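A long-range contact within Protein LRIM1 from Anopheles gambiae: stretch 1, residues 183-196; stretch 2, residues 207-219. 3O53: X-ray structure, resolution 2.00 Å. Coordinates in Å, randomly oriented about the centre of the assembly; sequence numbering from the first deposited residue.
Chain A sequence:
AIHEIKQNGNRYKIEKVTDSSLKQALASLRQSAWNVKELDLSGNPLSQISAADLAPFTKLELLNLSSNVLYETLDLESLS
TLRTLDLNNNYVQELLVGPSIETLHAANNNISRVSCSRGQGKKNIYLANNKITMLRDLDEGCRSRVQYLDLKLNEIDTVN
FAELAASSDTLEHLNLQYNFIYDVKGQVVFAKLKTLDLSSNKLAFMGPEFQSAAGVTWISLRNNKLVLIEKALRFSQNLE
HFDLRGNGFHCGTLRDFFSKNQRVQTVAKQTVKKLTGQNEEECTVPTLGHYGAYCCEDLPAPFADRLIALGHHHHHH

Stretch 1 (183-196) DVKGQVVFAKLKTL
Stretch 2, residues 207-219: GPEFQSAAGVTWI

How do the two backbones run past each other? They lie side by side in the same direction, and the register steps from K185 opposite E209, through V188 opposite S212, to a short parallel ladder pairing T195 with W218 (CA-CA 4.7 Å) and L196 with I219 (CA-CA 4.8 Å). K194 O accepts from both T217 N (2.8 Å) and W218 N (3.1 Å), and L196 N donates to W218 O (3.0 Å). Before the ladder, type I turns at F190-L193 and A213-V216 precede the paired residues, and a 3-10 segment runs from P208 to S212.

Why does L196 cover the most surface? On the strand (phi/psi -132/116) its side chain shares a sheet face with I219, and chi1 t, chi2 p sends CD2 to 3.7 Å from A213 CB, 4.1 Å from I219 CD1 and 4.2 Å from F210 CE1. These apolar groups pack together away from solvent, and L193, also t,p, adds to the cluster, with CD2 3.7 Å from V216 CG1. T195 and W218 occupy the other face, T195 CG2 lying 3.8 Å from W218 CB.

What does S212, at the end of the 3-10 segment, offer the loop of the first stretch? Its side chain, at chi1 m, places OG where the V188 amide can use it: V188 N donates to S212 OG at 2.8 Å, almost linearly (175°). The F190 ring, chi1 m, presents its edge to the same residue, with CD2 3.5 Å from S212 O.

How is E209 held? Its chi1 p, chi2 m conformation curls the side chain back, so that G207 N donates to E209 OE2 (2.9 Å). Water 1 accepts from V184 N (3.2 Å) and donates to E209 OE2 (2.8 Å), linking the stretches, while V184 CG1 packs 3.6 Å from E209 CG. V184 is extended (-128/142), with chi1 t.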

# COMPACT_ATOMS: atom_id res chain seq x y z
N ASP A 183 -15.63 -1.79 2.55
CA ASP A 183 -16.31 -1.24 1.37
C ASP A 183 -15.32 -0.64 0.38
O ASP A 183 -14.37 0.05 0.77
CB ASP A 183 -17.31 -0.17 1.81
CG ASP A 183 -18.19 0.31 0.66
OD1 ASP A 183 -18.82 -0.54 -0.00
OD2 ASP A 183 -18.25 1.53 0.42
N VAL A 184 -15.53 -0.91 -0.90
CA VAL A 184 -14.73 -0.28 -1.94
C VAL A 184 -15.69 0.34 -2.95
O VAL A 184 -16.73 -0.23 -3.26
CB VAL A 184 -13.83 -1.32 -2.67
CG1 VAL A 184 -13.08 -0.67 -3.82
CG2 VAL A 184 -12.84 -1.96 -1.70
N LYS A 185 -15.34 1.50 -3.47
CA LYS A 185 -16.12 2.10 -4.54
C LYS A 185 -15.20 2.91 -5.42
O LYS A 185 -14.01 3.00 -5.14
CB LYS A 185 -17.23 2.98 -3.96
CG LYS A 185 -16.75 4.24 -3.28
CD LYS A 185 -17.93 5.08 -2.79
CE LYS A 185 -17.49 6.46 -2.33
NZ LYS A 185 -18.65 7.32 -1.93
N GLY A 186 -15.74 3.50 -6.48
CA GLY A 186 -14.98 4.34 -7.37
C GLY A 186 -14.69 3.64 -8.69
O GLY A 186 -14.35 2.46 -8.72
N GLN A 187 -14.84 4.38 -9.78
CA GLN A 187 -14.51 3.86 -11.10
C GLN A 187 -13.33 4.65 -11.64
O GLN A 187 -13.46 5.81 -11.97
CB GLN A 187 -15.69 4.01 -12.06
CG GLN A 187 -16.98 3.41 -11.56
CD GLN A 187 -16.92 1.90 -11.47
OE1 GLN A 187 -16.03 1.27 -12.04
NE2 GLN A 187 -17.87 1.31 -10.75
N VAL A 188 -12.17 4.02 -11.70
CA VAL A 188 -11.01 4.65 -12.29
C VAL A 188 -10.37 3.68 -13.27
O VAL A 188 -10.24 2.49 -12.98
CB VAL A 188 -9.99 5.08 -11.22
CG1 VAL A 188 -8.78 5.74 -11.86
CG2 VAL A 188 -10.66 6.03 -10.22
N VAL A 189 -9.97 4.19 -14.42
CA VAL A 189 -9.21 3.38 -15.35
C VAL A 189 -7.73 3.49 -14.99
O VAL A 189 -7.07 4.47 -15.32
CB VAL A 189 -9.45 3.82 -16.81
CG1 VAL A 189 -8.62 2.96 -17.77
CG2 VAL A 189 -10.94 3.72 -17.15
N PHE A 190 -7.23 2.48 -14.28
CA PHE A 190 -5.81 2.40 -13.95
C PHE A 190 -5.09 1.71 -15.10
O PHE A 190 -4.92 0.49 -15.11
CB PHE A 190 -5.61 1.62 -12.64
CG PHE A 190 -6.12 2.35 -11.42
CD1 PHE A 190 -5.45 3.46 -10.92
CD2 PHE A 190 -7.27 1.93 -10.78
CE1 PHE A 190 -5.93 4.14 -9.79
CE2 PHE A 190 -7.75 2.59 -9.66
CZ PHE A 190 -7.07 3.70 -9.17
N ALA A 191 -4.66 2.51 -16.07
CA ALA A 191 -4.12 1.99 -17.31
C ALA A 191 -2.93 1.05 -17.10
O ALA A 191 -2.72 0.13 -17.88
CB ALA A 191 -3.72 3.14 -18.23
N LYS A 192 -2.17 1.29 -16.04
CA LYS A 192 -0.93 0.56 -15.81
C LYS A 192 -0.96 -0.41 -14.64
O LYS A 192 0.04 -1.05 -14.33
CB LYS A 192 0.23 1.55 -15.59
CG LYS A 192 0.57 2.38 -16.81
CD LYS A 192 1.98 2.93 -16.70
CE LYS A 192 2.43 3.55 -18.01
NZ LYS A 192 3.90 3.79 -18.03
N LEU A 193 -2.10 -0.54 -13.97
CA LEU A 193 -2.15 -1.34 -12.75
C LEU A 193 -1.82 -2.80 -13.07
O LEU A 193 -2.49 -3.43 -13.87
CB LEU A 193 -3.53 -1.25 -12.10
CG LEU A 193 -3.65 -1.87 -10.70
CD1 LEU A 193 -2.72 -1.15 -9.74
CD2 LEU A 193 -5.10 -1.82 -10.21
N LYS A 194 -0.76 -3.32 -12.45
CA LYS A 194 -0.39 -4.72 -12.61
C LYS A 194 -0.87 -5.61 -11.47
O LYS A 194 -1.27 -6.75 -11.70
CB LYS A 194 1.13 -4.84 -12.73
CG LYS A 194 1.66 -4.45 -14.09
CD LYS A 194 3.18 -4.53 -14.14
CE LYS A 194 3.82 -3.16 -14.02
NZ LYS A 194 3.55 -2.32 -15.22
N THR A 195 -0.82 -5.12 -10.24
CA THR A 195 -1.20 -5.95 -9.11
C THR A 195 -2.08 -5.19 -8.12
O THR A 195 -1.85 -4.02 -7.84
CB THR A 195 0.04 -6.51 -8.36
OG1 THR A 195 0.60 -5.50 -7.52
CG2 THR A 195 1.09 -6.98 -9.35
N LEU A 196 -3.11 -5.88 -7.63
CA LEU A 196 -3.98 -5.33 -6.60
C LEU A 196 -4.14 -6.37 -5.52
O LEU A 196 -4.68 -7.43 -5.76
CB LEU A 196 -5.34 -4.98 -7.20
CG LEU A 196 -6.41 -4.49 -6.23
CD1 LEU A 196 -5.96 -3.21 -5.53
CD2 LEU A 196 -7.72 -4.27 -6.99
N GLY A 207 -17.76 -5.54 -6.15
CA GLY A 207 -18.70 -4.79 -6.97
C GLY A 207 -18.12 -4.23 -8.25
O GLY A 207 -17.01 -4.57 -8.63
N PRO A 208 -18.89 -3.37 -8.94
CA PRO A 208 -18.54 -2.78 -10.24
C PRO A 208 -17.28 -1.93 -10.20
O PRO A 208 -16.64 -1.73 -11.22
CB PRO A 208 -19.75 -1.90 -10.58
CG PRO A 208 -20.86 -2.47 -9.78
CD PRO A 208 -20.24 -2.96 -8.50
N GLU A 209 -16.94 -1.44 -9.02
CA GLU A 209 -15.71 -0.70 -8.81
C GLU A 209 -14.49 -1.49 -9.29
O GLU A 209 -13.47 -0.92 -9.65
CB GLU A 209 -15.56 -0.35 -7.33
CG GLU A 209 -15.48 -1.56 -6.40
CD GLU A 209 -16.85 -2.06 -5.93
OE1 GLU A 209 -17.89 -1.57 -6.41
OE2 GLU A 209 -16.87 -2.96 -5.05
N PHE A 210 -14.61 -2.82 -9.30
CA PHE A 210 -13.47 -3.65 -9.65
C PHE A 210 -13.18 -3.69 -11.15
O PHE A 210 -12.19 -4.26 -11.59
CB PHE A 210 -13.62 -5.05 -9.04
CG PHE A 210 -13.25 -5.09 -7.58
CD1 PHE A 210 -11.93 -5.27 -7.18
CD2 PHE A 210 -14.21 -4.88 -6.60
CE1 PHE A 210 -11.58 -5.28 -5.83
CE2 PHE A 210 -13.88 -4.88 -5.25
CZ PHE A 210 -12.55 -5.08 -4.86
N GLN A 211 -14.03 -3.05 -11.95
CA GLN A 211 -13.66 -2.84 -13.34
C GLN A 211 -12.43 -1.93 -13.37
O GLN A 211 -11.67 -1.94 -14.33
CB GLN A 211 -14.82 -2.25 -14.16
CG GLN A 211 -14.66 -2.45 -15.67
CD GLN A 211 -14.50 -3.92 -16.07
OE1 GLN A 211 -14.97 -4.82 -15.38
NE2 GLN A 211 -13.84 -4.16 -17.21
N SER A 212 -12.24 -1.15 -12.30
CA SER A 212 -11.03 -0.34 -12.15
C SER A 212 -9.78 -1.21 -12.24
O SER A 212 -8.71 -0.72 -12.55
CB SER A 212 -11.03 0.39 -10.81
OG SER A 212 -12.06 1.35 -10.75
N ALA A 213 -9.91 -2.50 -11.95
CA ALA A 213 -8.77 -3.41 -11.99
C ALA A 213 -8.88 -4.46 -13.10
O ALA A 213 -8.22 -5.49 -13.04
CB ALA A 213 -8.60 -4.10 -10.63
N ALA A 214 -9.71 -4.19 -14.11
CA ALA A 214 -9.95 -5.15 -15.19
C ALA A 214 -8.66 -5.63 -15.87
O ALA A 214 -8.62 -6.74 -16.40
CB ALA A 214 -10.89 -4.57 -16.24
N GLY A 215 -7.63 -4.80 -15.86
CA GLY A 215 -6.42 -5.07 -16.63
C GLY A 215 -5.26 -5.68 -15.85
O GLY A 215 -4.18 -5.87 -16.41
N VAL A 216 -5.47 -6.01 -14.58
CA VAL A 216 -4.37 -6.49 -13.74
C VAL A 216 -3.87 -7.87 -14.14
O VAL A 216 -4.58 -8.64 -14.78
CB VAL A 216 -4.77 -6.56 -12.25
CG1 VAL A 216 -5.04 -5.16 -11.71
CG2 VAL A 216 -5.98 -7.46 -12.07
N THR A 217 -2.63 -8.15 -13.75
CA THR A 217 -2.03 -9.46 -13.90
C THR A 217 -2.28 -10.30 -12.65
O THR A 217 -2.46 -11.51 -12.72
CB THR A 217 -0.51 -9.32 -14.10
OG1 THR A 217 -0.27 -8.55 -15.29
CG2 THR A 217 0.16 -10.68 -14.24
N TRP A 218 -2.31 -9.63 -11.50
CA TRP A 218 -2.34 -10.32 -10.22
C TRP A 218 -3.38 -9.62 -9.35
O TRP A 218 -3.31 -8.41 -9.18
CB TRP A 218 -0.95 -10.23 -9.58
CG TRP A 218 -0.65 -11.09 -8.37
CD1 TRP A 218 0.16 -12.19 -8.34
CD2 TRP A 218 -1.10 -10.88 -7.02
NE1 TRP A 218 0.22 -12.69 -7.06
CE2 TRP A 218 -0.53 -11.90 -6.23
CE3 TRP A 218 -1.93 -9.93 -6.41
CZ2 TRP A 218 -0.77 -12.01 -4.86
CZ3 TRP A 218 -2.16 -10.03 -5.04
CH2 TRP A 218 -1.59 -11.06 -4.28
N ILE A 219 -4.36 -10.37 -8.84
CA ILE A 219 -5.31 -9.79 -7.91
C ILE A 219 -5.69 -10.82 -6.84
O ILE A 219 -5.87 -12.00 -7.14
CB ILE A 219 -6.58 -9.29 -8.62
CG1 ILE A 219 -7.56 -8.69 -7.60
CG2 ILE A 219 -7.27 -10.41 -9.37
CD1 ILE A 219 -8.77 -8.05 -8.22
O HOH W 1 -16.97 -3.38 -2.26
O HOH W 2 -7.10 -2.05 -14.71
O HOH W 3 -1.47 -6.09 -15.87